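Local coordinates for BH0493 protein (Bacillus halodurans C-125, PDB 2QEE) that probably acts as a zinc-dependent uronate isomerase of the amidohydrolase superfamily, at residues C[20-25]-C[400-405]; C[25-30]-C[322-327]; C[303-308]-C[336-341]; C[352-357]-C[369-374]. All blocks are in the same frame, centred on the assembly; numbering follows the deposited sequence.

Interaction 1: C[20-25]-C[400-405]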
# COMPACT_ATOMS: atom_id res chain seq x y z
N ASN C 20 -25.02 -10.54 9.03
CA ASN C 20 -26.21 -10.35 8.19
C ASN C 20 -27.39 -9.86 8.98
O ASN C 20 -28.12 -9.00 8.51
CB ASN C 20 -26.54 -11.60 7.39
CG ASN C 20 -25.51 -11.84 6.26
OD1 ASN C 20 -24.81 -10.91 5.86
ND2 ASN C 20 -25.43 -13.07 5.75
N ASN C 21 -27.58 -10.40 10.18
CA ASN C 21 -28.71 -10.04 11.02
C ASN C 21 -28.61 -8.76 11.84
O ASN C 21 -29.64 -8.27 12.37
CB ASN C 21 -28.98 -11.21 11.99
CG ASN C 21 -29.49 -12.42 11.27
OD1 ASN C 21 -30.10 -12.31 10.21
ND2 ASN C 21 -29.25 -13.61 11.84
N GLN C 22 -27.41 -8.18 11.97
CA GLN C 22 -27.24 -7.03 12.82
C GLN C 22 -27.77 -5.81 12.06
O GLN C 22 -27.30 -5.53 10.96
CB GLN C 22 -25.75 -6.77 13.10
CG GLN C 22 -25.45 -5.37 13.69
CD GLN C 22 -26.11 -5.18 15.06
OE1 GLN C 22 -26.18 -6.11 15.88
NE2 GLN C 22 -26.61 -3.95 15.33
N PRO C 23 -28.76 -5.11 12.64
CA PRO C 23 -29.23 -3.90 11.93
C PRO C 23 -28.12 -2.85 11.91
O PRO C 23 -27.48 -2.57 12.94
CB PRO C 23 -30.38 -3.40 12.81
CG PRO C 23 -30.77 -4.59 13.69
CD PRO C 23 -29.54 -5.40 13.86
N VAL C 24 -27.96 -2.25 10.76
CA VAL C 24 -26.90 -1.29 10.54
C VAL C 24 -27.32 0.15 10.84
O VAL C 24 -28.39 0.59 10.38
CB VAL C 24 -26.45 -1.36 9.10
CG1 VAL C 24 -25.39 -0.30 8.81
CG2 VAL C 24 -25.88 -2.79 8.80
N THR C 25 -26.46 0.87 11.54
CA THR C 25 -26.49 2.34 11.50
C THR C 25 -25.52 2.75 10.41
O THR C 25 -24.30 2.42 10.48
CB THR C 25 -26.12 3.00 12.82
OG1 THR C 25 -27.15 2.67 13.78
CG2 THR C 25 -26.03 4.52 12.67
N ARG C 400 -22.30 -9.27 20.15
CA ARG C 400 -21.94 -8.04 20.82
C ARG C 400 -20.91 -7.23 19.97
O ARG C 400 -21.04 -6.02 19.73
CB ARG C 400 -21.33 -8.38 22.17
CG ARG C 400 -20.74 -7.23 22.86
CD ARG C 400 -19.82 -7.64 23.97
NE ARG C 400 -18.65 -8.35 23.41
CZ ARG C 400 -17.83 -9.07 24.16
NH1 ARG C 400 -18.06 -9.15 25.48
NH2 ARG C 400 -16.80 -9.70 23.61
N ASP C 401 -19.85 -7.90 19.54
CA ASP C 401 -18.79 -7.23 18.78
C ASP C 401 -19.37 -6.70 17.46
O ASP C 401 -18.98 -5.60 17.02
CB ASP C 401 -17.65 -8.22 18.42
CG ASP C 401 -16.89 -8.78 19.65
OD1 ASP C 401 -16.86 -8.20 20.73
OD2 ASP C 401 -16.35 -9.90 19.47
N VAL C 402 -20.22 -7.50 16.80
CA VAL C 402 -20.81 -7.12 15.53
C VAL C 402 -21.71 -5.89 15.73
O VAL C 402 -21.69 -4.94 14.93
CB VAL C 402 -21.55 -8.31 14.85
CG1 VAL C 402 -22.41 -7.84 13.67
CG2 VAL C 402 -20.51 -9.34 14.34
N ALA C 403 -22.43 -5.88 16.85
CA ALA C 403 -23.28 -4.71 17.15
C ALA C 403 -22.40 -3.47 17.38
O ALA C 403 -22.79 -2.37 16.97
CB ALA C 403 -24.18 -5.01 18.37
N ASP C 404 -21.24 -3.62 18.03
CA ASP C 404 -20.33 -2.51 18.22
C ASP C 404 -19.90 -1.95 16.88
O ASP C 404 -20.01 -0.74 16.62
CB ASP C 404 -19.10 -2.95 19.03
CG ASP C 404 -19.40 -3.06 20.53
OD1 ASP C 404 -20.38 -2.43 21.01
OD2 ASP C 404 -18.64 -3.77 21.24
N LEU C 405 -19.45 -2.83 16.00
CA LEU C 405 -18.88 -2.39 14.73
C LEU C 405 -19.93 -1.74 13.83
O LEU C 405 -19.61 -0.75 13.18
CB LEU C 405 -18.28 -3.58 13.96
CG LEU C 405 -17.04 -4.18 14.68
CD1 LEU C 405 -16.74 -5.52 14.04
CD2 LEU C 405 -15.81 -3.20 14.52

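Interaction 2: C[25-30]-C[322-327]. With ZN (zinc ion), chain T.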
# COMPACT_ATOMS: atom_id res chain seq x y z
N THR C 25 -26.46 0.87 11.54
CA THR C 25 -26.49 2.34 11.50
C THR C 25 -25.52 2.75 10.41
O THR C 25 -24.30 2.42 10.48
CB THR C 25 -26.12 3.00 12.82
OG1 THR C 25 -27.15 2.67 13.78
CG2 THR C 25 -26.03 4.52 12.67
N ASP C 26 -26.01 3.51 9.43
CA ASP C 26 -25.16 3.89 8.28
C ASP C 26 -24.82 5.34 8.55
O ASP C 26 -25.68 6.24 8.37
CB ASP C 26 -25.96 3.72 6.98
CG ASP C 26 -25.12 3.94 5.72
OD1 ASP C 26 -24.02 4.51 5.88
OD2 ASP C 26 -25.57 3.53 4.63
N MET C 27 -23.61 5.60 9.02
CA MET C 27 -23.39 6.91 9.67
C MET C 27 -22.96 8.06 8.78
O MET C 27 -22.62 9.13 9.29
CB MET C 27 -22.54 6.87 10.94
CG MET C 27 -21.19 6.09 10.84
SD MET C 27 -20.07 6.91 9.70
CE MET C 27 -19.59 8.41 10.59
N HIS C 28 -22.95 7.82 7.47
CA HIS C 28 -22.76 8.92 6.53
C HIS C 28 -23.34 8.52 5.18
O HIS C 28 -22.81 7.59 4.54
CB HIS C 28 -21.27 9.28 6.32
CG HIS C 28 -21.06 10.33 5.27
ND1 HIS C 28 -21.61 11.58 5.38
CD2 HIS C 28 -20.44 10.29 4.06
CE1 HIS C 28 -21.31 12.29 4.31
NE2 HIS C 28 -20.62 11.53 3.49
N THR C 29 -24.43 9.19 4.76
CA THR C 29 -25.04 8.94 3.46
C THR C 29 -25.43 10.30 2.88
O THR C 29 -25.40 11.27 3.60
CB THR C 29 -26.33 8.09 3.51
OG1 THR C 29 -27.45 8.90 3.99
CG2 THR C 29 -26.19 6.84 4.44
N HIS C 30 -25.90 10.26 1.65
CA HIS C 30 -26.46 11.44 0.97
C HIS C 30 -27.93 11.16 0.69
O HIS C 30 -28.44 11.54 -0.35
CB HIS C 30 -25.68 11.68 -0.30
CG HIS C 30 -24.35 12.26 -0.02
ND1 HIS C 30 -24.15 13.61 0.18
CD2 HIS C 30 -23.16 11.66 0.22
CE1 HIS C 30 -22.89 13.82 0.49
NE2 HIS C 30 -22.27 12.66 0.53
N MET C 322 -12.31 8.89 16.23
CA MET C 322 -13.02 7.67 15.81
C MET C 322 -12.85 7.68 14.31
O MET C 322 -13.26 8.61 13.64
CB MET C 322 -14.52 7.69 16.17
CG MET C 322 -15.33 6.51 15.63
SD MET C 322 -14.59 4.95 16.22
CE MET C 322 -15.04 5.01 17.93
N ILE C 323 -12.20 6.65 13.77
CA ILE C 323 -12.11 6.56 12.29
C ILE C 323 -13.25 5.75 11.73
O ILE C 323 -13.76 4.79 12.39
CB ILE C 323 -10.71 5.98 11.84
CG1 ILE C 323 -10.59 4.53 12.20
CG2 ILE C 323 -9.58 6.87 12.43
CD1 ILE C 323 -9.13 4.02 11.88
N PHE C 324 -13.71 6.09 10.53
CA PHE C 324 -14.89 5.44 9.98
C PHE C 324 -14.75 5.21 8.49
O PHE C 324 -14.18 6.11 7.78
CB PHE C 324 -16.18 6.23 10.27
CG PHE C 324 -16.30 7.53 9.50
CD1 PHE C 324 -17.03 7.60 8.29
CD2 PHE C 324 -15.72 8.69 10.01
CE1 PHE C 324 -17.17 8.82 7.60
CE2 PHE C 324 -15.86 9.94 9.33
CZ PHE C 324 -16.61 9.96 8.09
N GLY C 325 -15.15 4.02 8.07
CA GLY C 325 -15.54 3.75 6.68
C GLY C 325 -14.37 3.71 5.69
O GLY C 325 -13.22 4.02 5.98
N CYS C 326 -14.75 3.30 4.49
CA CYS C 326 -13.84 3.25 3.39
C CYS C 326 -14.46 4.11 2.34
O CYS C 326 -15.34 3.66 1.62
CB CYS C 326 -13.75 1.79 2.92
SG CYS C 326 -13.21 0.63 4.21
N TRP C 327 -13.98 5.34 2.26
CA TRP C 327 -14.66 6.38 1.53
C TRP C 327 -14.30 6.35 0.05
O TRP C 327 -13.11 6.43 -0.30
CB TRP C 327 -14.15 7.71 2.17
CG TRP C 327 -14.77 8.97 1.67
CD1 TRP C 327 -16.05 9.13 1.22
CD2 TRP C 327 -14.14 10.26 1.61
NE1 TRP C 327 -16.24 10.45 0.85
CE2 TRP C 327 -15.10 11.17 1.08
CE3 TRP C 327 -12.88 10.75 1.96
CZ2 TRP C 327 -14.82 12.54 0.87
CZ3 TRP C 327 -12.61 12.12 1.77
CH2 TRP C 327 -13.57 12.98 1.22
ZN ZN T . -20.41 11.59 1.27
O HOH W 1 -18.84 12.29 0.75

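Interaction 3: C[303-308]-C[336-341]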
# COMPACT_ATOMS: atom_id res chain seq x y z
N LEU C 303 -9.17 9.94 2.06
CA LEU C 303 -9.45 9.44 0.70
C LEU C 303 -8.27 8.68 0.03
O LEU C 303 -8.51 7.87 -0.89
CB LEU C 303 -9.87 10.61 -0.21
CG LEU C 303 -10.49 10.27 -1.57
CD1 LEU C 303 -11.71 9.35 -1.54
CD2 LEU C 303 -10.89 11.66 -2.28
N SER C 304 -7.06 9.03 0.42
CA SER C 304 -5.85 8.42 -0.23
C SER C 304 -5.61 7.02 0.40
O SER C 304 -5.56 6.88 1.62
CB SER C 304 -4.63 9.34 -0.04
OG SER C 304 -3.43 8.68 -0.49
N ARG C 305 -5.26 6.04 -0.47
CA ARG C 305 -4.86 4.72 0.02
C ARG C 305 -3.67 4.89 0.96
O ARG C 305 -3.54 4.17 1.95
CB ARG C 305 -4.43 3.82 -1.16
CG ARG C 305 -4.12 2.39 -0.72
CD ARG C 305 -3.55 1.61 -1.93
NE ARG C 305 -3.29 0.24 -1.47
CZ ARG C 305 -2.41 -0.57 -2.03
NH1 ARG C 305 -1.69 -0.14 -3.07
NH2 ARG C 305 -2.31 -1.83 -1.59
N GLU C 306 -2.81 5.86 0.65
CA GLU C 306 -1.50 5.99 1.27
C GLU C 306 -1.59 6.65 2.68
O GLU C 306 -0.58 6.71 3.41
CB GLU C 306 -0.53 6.76 0.37
CG GLU C 306 -0.02 5.90 -0.76
CD GLU C 306 -1.10 5.48 -1.75
OE1 GLU C 306 -1.86 6.38 -2.20
OE2 GLU C 306 -1.08 4.28 -2.16
N ASN C 307 -2.79 7.15 3.01
CA ASN C 307 -3.04 7.67 4.39
C ASN C 307 -3.59 6.61 5.38
O ASN C 307 -3.72 6.90 6.56
CB ASN C 307 -4.04 8.86 4.36
CG ASN C 307 -3.40 10.19 4.00
OD1 ASN C 307 -3.94 10.91 3.15
ND2 ASN C 307 -2.30 10.57 4.67
N GLN C 308 -4.01 5.45 4.88
CA GLN C 308 -4.90 4.60 5.73
C GLN C 308 -4.14 4.02 6.87
O GLN C 308 -4.62 4.05 8.00
CB GLN C 308 -5.55 3.46 4.89
CG GLN C 308 -6.43 4.01 3.71
CD GLN C 308 -7.48 5.07 4.25
OE1 GLN C 308 -7.99 4.94 5.36
NE2 GLN C 308 -7.78 6.10 3.46
N ILE C 336 -11.05 -2.14 0.79
CA ILE C 336 -11.88 -2.44 1.99
C ILE C 336 -11.22 -3.58 2.82
O ILE C 336 -11.07 -3.47 4.05
CB ILE C 336 -13.31 -2.82 1.62
CG1 ILE C 336 -14.01 -1.64 0.87
CG2 ILE C 336 -14.04 -3.33 2.90
CD1 ILE C 336 -15.36 -2.16 0.19
N ASN C 337 -10.77 -4.61 2.13
CA ASN C 337 -10.18 -5.75 2.83
C ASN C 337 -8.88 -5.31 3.56
O ASN C 337 -8.66 -5.57 4.76
CB ASN C 337 -9.84 -6.84 1.81
CG ASN C 337 -9.23 -8.05 2.50
OD1 ASN C 337 -9.88 -8.65 3.36
ND2 ASN C 337 -8.00 -8.35 2.16
N GLU C 338 -7.93 -4.68 2.84
CA GLU C 338 -6.69 -4.29 3.52
C GLU C 338 -6.94 -3.31 4.66
O GLU C 338 -6.33 -3.47 5.74
CB GLU C 338 -5.61 -3.79 2.55
CG GLU C 338 -5.88 -2.38 1.95
CD GLU C 338 -4.71 -1.91 1.02
OE1 GLU C 338 -4.48 -0.68 0.89
OE2 GLU C 338 -4.04 -2.77 0.39
N MET C 339 -7.85 -2.33 4.46
CA MET C 339 -8.08 -1.35 5.48
C MET C 339 -8.69 -2.01 6.72
O MET C 339 -8.29 -1.70 7.82
CB MET C 339 -9.05 -0.29 4.93
CG MET C 339 -8.36 0.75 4.02
SD MET C 339 -9.62 1.91 3.38
CE MET C 339 -10.15 2.69 4.94
N THR C 340 -9.70 -2.86 6.54
CA THR C 340 -10.41 -3.49 7.65
C THR C 340 -9.44 -4.37 8.47
O THR C 340 -9.50 -4.39 9.68
CB THR C 340 -11.68 -4.23 7.12
OG1 THR C 340 -12.53 -3.27 6.44
CG2 THR C 340 -12.49 -4.86 8.25
N ARG C 341 -8.55 -5.08 7.78
CA ARG C 341 -7.57 -5.91 8.46
C ARG C 341 -6.58 -5.07 9.26
O ARG C 341 -6.30 -5.38 10.43
CB ARG C 341 -6.84 -6.83 7.44
CG ARG C 341 -7.80 -7.91 6.92
CD ARG C 341 -7.22 -8.79 5.85
NE ARG C 341 -8.23 -9.80 5.47
CZ ARG C 341 -8.41 -10.96 6.15
NH1 ARG C 341 -7.60 -11.30 7.19
NH2 ARG C 341 -9.36 -11.78 5.77
O HOH W 2 -4.99 1.35 2.53

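Interaction 4: C[352-357]-C[369-374]. With ZN (zinc ion), chain T.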
# COMPACT_ATOMS: atom_id res chain seq x y z
N ILE C 352 -15.21 2.17 13.33
CA ILE C 352 -16.43 1.97 12.54
C ILE C 352 -15.98 1.52 11.14
O ILE C 352 -15.44 2.33 10.33
CB ILE C 352 -17.28 3.27 12.47
CG1 ILE C 352 -17.70 3.71 13.90
CG2 ILE C 352 -18.47 3.12 11.48
CD1 ILE C 352 -18.18 5.19 13.90
N PRO C 353 -16.13 0.24 10.85
CA PRO C 353 -15.56 -0.25 9.54
C PRO C 353 -16.15 0.34 8.27
O PRO C 353 -15.44 0.45 7.26
CB PRO C 353 -15.81 -1.77 9.56
CG PRO C 353 -16.88 -1.98 10.63
CD PRO C 353 -16.64 -0.87 11.69
N GLN C 354 -17.43 0.71 8.24
CA GLN C 354 -17.98 1.10 6.95
C GLN C 354 -19.15 2.08 7.08
O GLN C 354 -19.81 2.12 8.14
CB GLN C 354 -18.42 -0.12 6.15
CG GLN C 354 -18.88 0.15 4.72
CD GLN C 354 -17.77 0.78 3.87
OE1 GLN C 354 -17.29 1.88 4.19
NE2 GLN C 354 -17.37 0.10 2.76
N HIS C 355 -19.35 2.84 6.01
CA HIS C 355 -20.55 3.64 5.77
C HIS C 355 -20.83 3.49 4.28
O HIS C 355 -19.94 3.11 3.54
CB HIS C 355 -20.35 5.11 6.15
CG HIS C 355 -19.35 5.86 5.33
ND1 HIS C 355 -17.98 5.69 5.49
CD2 HIS C 355 -19.49 6.77 4.33
CE1 HIS C 355 -17.33 6.47 4.65
NE2 HIS C 355 -18.22 7.14 3.93
N SER C 356 -22.04 3.83 3.83
CA SER C 356 -22.36 3.64 2.40
C SER C 356 -22.04 4.85 1.54
O SER C 356 -21.76 4.70 0.34
CB SER C 356 -23.83 3.25 2.19
OG SER C 356 -24.70 4.37 2.43
N ASP C 357 -22.18 6.04 2.13
CA ASP C 357 -22.17 7.26 1.34
C ASP C 357 -23.23 7.18 0.19
O ASP C 357 -23.01 7.73 -0.88
CB ASP C 357 -20.81 7.41 0.70
CG ASP C 357 -20.28 8.70 0.91
OD1 ASP C 357 -21.07 9.63 0.68
OD2 ASP C 357 -19.13 8.75 1.37
N HIS C 369 -24.32 -5.14 1.41
CA HIS C 369 -24.08 -6.54 1.04
C HIS C 369 -22.58 -6.76 0.74
O HIS C 369 -21.94 -7.72 1.24
CB HIS C 369 -24.92 -6.86 -0.19
CG HIS C 369 -24.82 -8.27 -0.69
ND1 HIS C 369 -23.68 -8.78 -1.30
CD2 HIS C 369 -25.74 -9.26 -0.72
CE1 HIS C 369 -23.90 -10.04 -1.65
NE2 HIS C 369 -25.14 -10.36 -1.30
N HIS C 370 -22.01 -5.89 -0.10
CA HIS C 370 -20.61 -6.13 -0.53
C HIS C 370 -19.65 -5.95 0.62
O HIS C 370 -18.62 -6.67 0.73
CB HIS C 370 -20.22 -5.13 -1.65
CG HIS C 370 -20.96 -5.31 -2.95
ND1 HIS C 370 -20.59 -4.63 -4.09
CD2 HIS C 370 -22.03 -6.07 -3.29
CE1 HIS C 370 -21.43 -4.94 -5.07
NE2 HIS C 370 -22.28 -5.84 -4.63
N SER C 371 -19.93 -4.95 1.48
CA SER C 371 -19.05 -4.69 2.63
C SER C 371 -19.23 -5.72 3.71
O SER C 371 -18.28 -6.08 4.35
CB SER C 371 -19.32 -3.33 3.21
OG SER C 371 -18.74 -2.35 2.32
N LYS C 372 -20.47 -6.12 3.99
CA LYS C 372 -20.65 -7.13 5.05
C LYS C 372 -19.90 -8.44 4.78
O LYS C 372 -19.31 -8.96 5.69
CB LYS C 372 -22.13 -7.40 5.34
CG LYS C 372 -22.69 -6.34 6.28
CD LYS C 372 -24.22 -6.67 6.58
CE LYS C 372 -24.72 -5.90 7.85
NZ LYS C 372 -26.12 -6.32 8.29
N SER C 373 -19.88 -8.89 3.52
CA SER C 373 -19.21 -10.17 3.19
C SER C 373 -17.72 -10.05 3.52
O SER C 373 -17.16 -10.93 4.15
CB SER C 373 -19.46 -10.60 1.76
OG SER C 373 -18.95 -9.70 0.83
N ILE C 374 -17.10 -8.92 3.17
CA ILE C 374 -15.69 -8.67 3.47
C ILE C 374 -15.44 -8.57 4.96
O ILE C 374 -14.52 -9.19 5.50
CB ILE C 374 -15.13 -7.41 2.73
CG1 ILE C 374 -15.29 -7.60 1.22
CG2 ILE C 374 -13.67 -7.17 3.16
CD1 ILE C 374 -14.96 -6.31 0.42
ZN ZN T . -20.41 11.59 1.27
O HOH W 1 -18.84 12.29 0.75

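Interaction 1: C[20-25]-C[400-405]
Q22 reaches from the 20-25 segment onto the flank of the 400-405 helix, and its side chain meets V402 and A403 in turn. CB starts the contact, lying 3.6 Å from CG1 of V402, the valine methyl nearest the glutamine. CG follows at 3.9 Å from the same CG1; the glutamine and valine chains run antiparallel alongside each other. Q22 CG is anti to the backbone N (chi1 165°), and the chain then bends at chi2 (63°), which swings the amide off the valine and onto the next residue of the helix. There CD lies 3.5 Å from CA of A403, and OE1 rests 3.4 Å from the A403 CB methyl, a van der Waals touch. Q22 is the first residue to leave helical geometry after helix 8-21, two positions before strand 24-26, the strand that probably opens the (beta/alpha)8 barrel; helix 395-414, near the C-terminus, thus packs against the helix-to-strand turn near the N-terminus. NE2 turns back from the helix and donates to O of P23 at 2.9 Å, with a bent N-H...O angle of 140°, and this bond helps set the amide with OE1 against the alanine methyl. Beyond the two segments, F406 and S407 also touch the glutamine side chain, and V402 packs on L379 of helix 363-388. Earlier in the helix, R400 turns NE and NH2 to OD1 of D401, both from the same face of the carboxylate, while D401 OD2 bonds S89 of the second subunit.

Interaction 2: C[25-30]-C[322-327]
The F324 ring takes the CE methyl of M27 over one face, 3.6 Å from the ring centroid and 17° off the ring normal, a CH-pi contact. SD of M27 comes in more obliquely, 41° off the normal, with its closest approach at CD1 of F324 (3.4 Å), so methyl and sulfur together make a Met-aromatic pair. The methionine is bent at every torsion: CG sits between the backbone N and the carbonyl carbon (chi1 49°), and further turns at chi2 and chi3 fold the methyl over the ring. H28 CB approaches CE1 of the same ring at 4.3 Å. H355 adds an edge-to-face ring contact, and M260 also packs on F324. With an alanine in place of F324, the M27 methyl would probably lose the surface it rests on and the H28 methylene its apolar neighbour, leaving a gap behind a zinc ligand. H28 and H30 bind zinc through NE2, at 2.2 and 2.3 Å, and the zinc-bound water lies at the edge of both rings, in their planes; D357 completes the site. W327 NE1 donates to that water at 3.2 Å, so the 322-327 segment reaches the metal site through its water. H28 and H30, just beyond strand 24-26, form the His-X-His metal motif that follows the first barrel strand in the amidohydrolase superfamily.

Interaction 3: C[303-308]-C[336-341]
R305 grips E338 side-on with two nitrogens, one to each carboxylate oxygen, a salt bridge carried by two hydrogen bonds. NE donates to OE1 of E338 at 2.8 Å and NH2 to OE2 at 2.8 Å with a nearly straight N-H...O angle of 176°, the latter on the syn lone pair. The guanidinium and carboxylate planes lie only 22° apart, and the arginine runs extended from CG to NE to bring them edge to edge. A water ties the pair further, donating to R305 O and, at 2.7 Å, to OE1 of E338. With an alanine at R305, E338 would probably be left a buried carboxylate without its charged mate in the same chain. Farther along, Q308 crosses M339 obliquely: OE1 of Q308 touches the M339 CE methyl closely at 3.1 Å, and the two CG atoms sit 3.8 Å apart. The amide is steadied by NE2, bonded to S304 O and M302 O. S304 OG accepts from E306 N, forming an ST turn. R305 NH2 also forms a salt bridge with E338 of the third subunit, and E338 OE2 with R305 of the second, so the pairs link up at the three-chain interface, with a magnesium ion about 4 Å from the E338 side chain.

Interaction 4: C[352-357]-C[369-374]
Q354 and S371 meet through one direct hydrogen bond: NE2 of Q354 donates to OG of S371 at 2.8 Å, almost straight at 172°, with the hydroxyl lying in the amide plane. The serine points OG at the loop by setting it anti to its carbonyl carbon (chi1 -75°), while the glutamine, anti at chi1 and bent at chi2, turns its amide to meet it. The other end of this amide is also held. OE1 accepts from the backbone N of H355 at 2.9 Å and from C326 N of the neighbouring loop, so oxygen and nitrogen have distinct partners and the rotation of the group is fixed.

The apolar part of the contact is small. CG of Q354 lies 3.8 Å from CB of S371, and I336 of helix 333-347 packs against both residues.

A separate side-chain bond in the same segment leads to the metal. NE2 of H355 donates to OD2 of D357 at 3.2 Å, in the plane of its ring but from above the carboxylate plane and bent at 136°, a His-carboxylate hydrogen bond. OD1 of D357 binds the zinc ion, which also carries H28, H30 and a water; S356 OG meanwhile bonds D26.

Since S371 serves Q354 as an acceptor and the side-chain oxygen OE1 accepts from the backbone N of H355 and of C326, the buried amide pins the loop to helix 363-388 three residues ahead of the zinc-binding aspartate, which is consistent with a second-shell role in positioning that ligand.

Overall arrangement
Interaction 2 lies near the centre of the chain, with interaction 4 about 9 Å away between centres; they share the zinc ion and its water, 25-30 supplying the histidines and 352-357 the aspartate. Interaction 1 shares T25 and strand 24-26 with interaction 2 and touches interaction 4 through Q22 O and K372 NZ, which ties the turn before strand 24-26 to helix 363-388. Interaction 3, its centre about 14 Å from that of interaction 2, meets it through M339 and L303 and interaction 4 through I336 of helix 333-347. Along the chain interaction 1 encloses the others, interactions 2 and 3 alternate, and interaction 4 follows both. The set thus links chain ends, metal site and subunit interface.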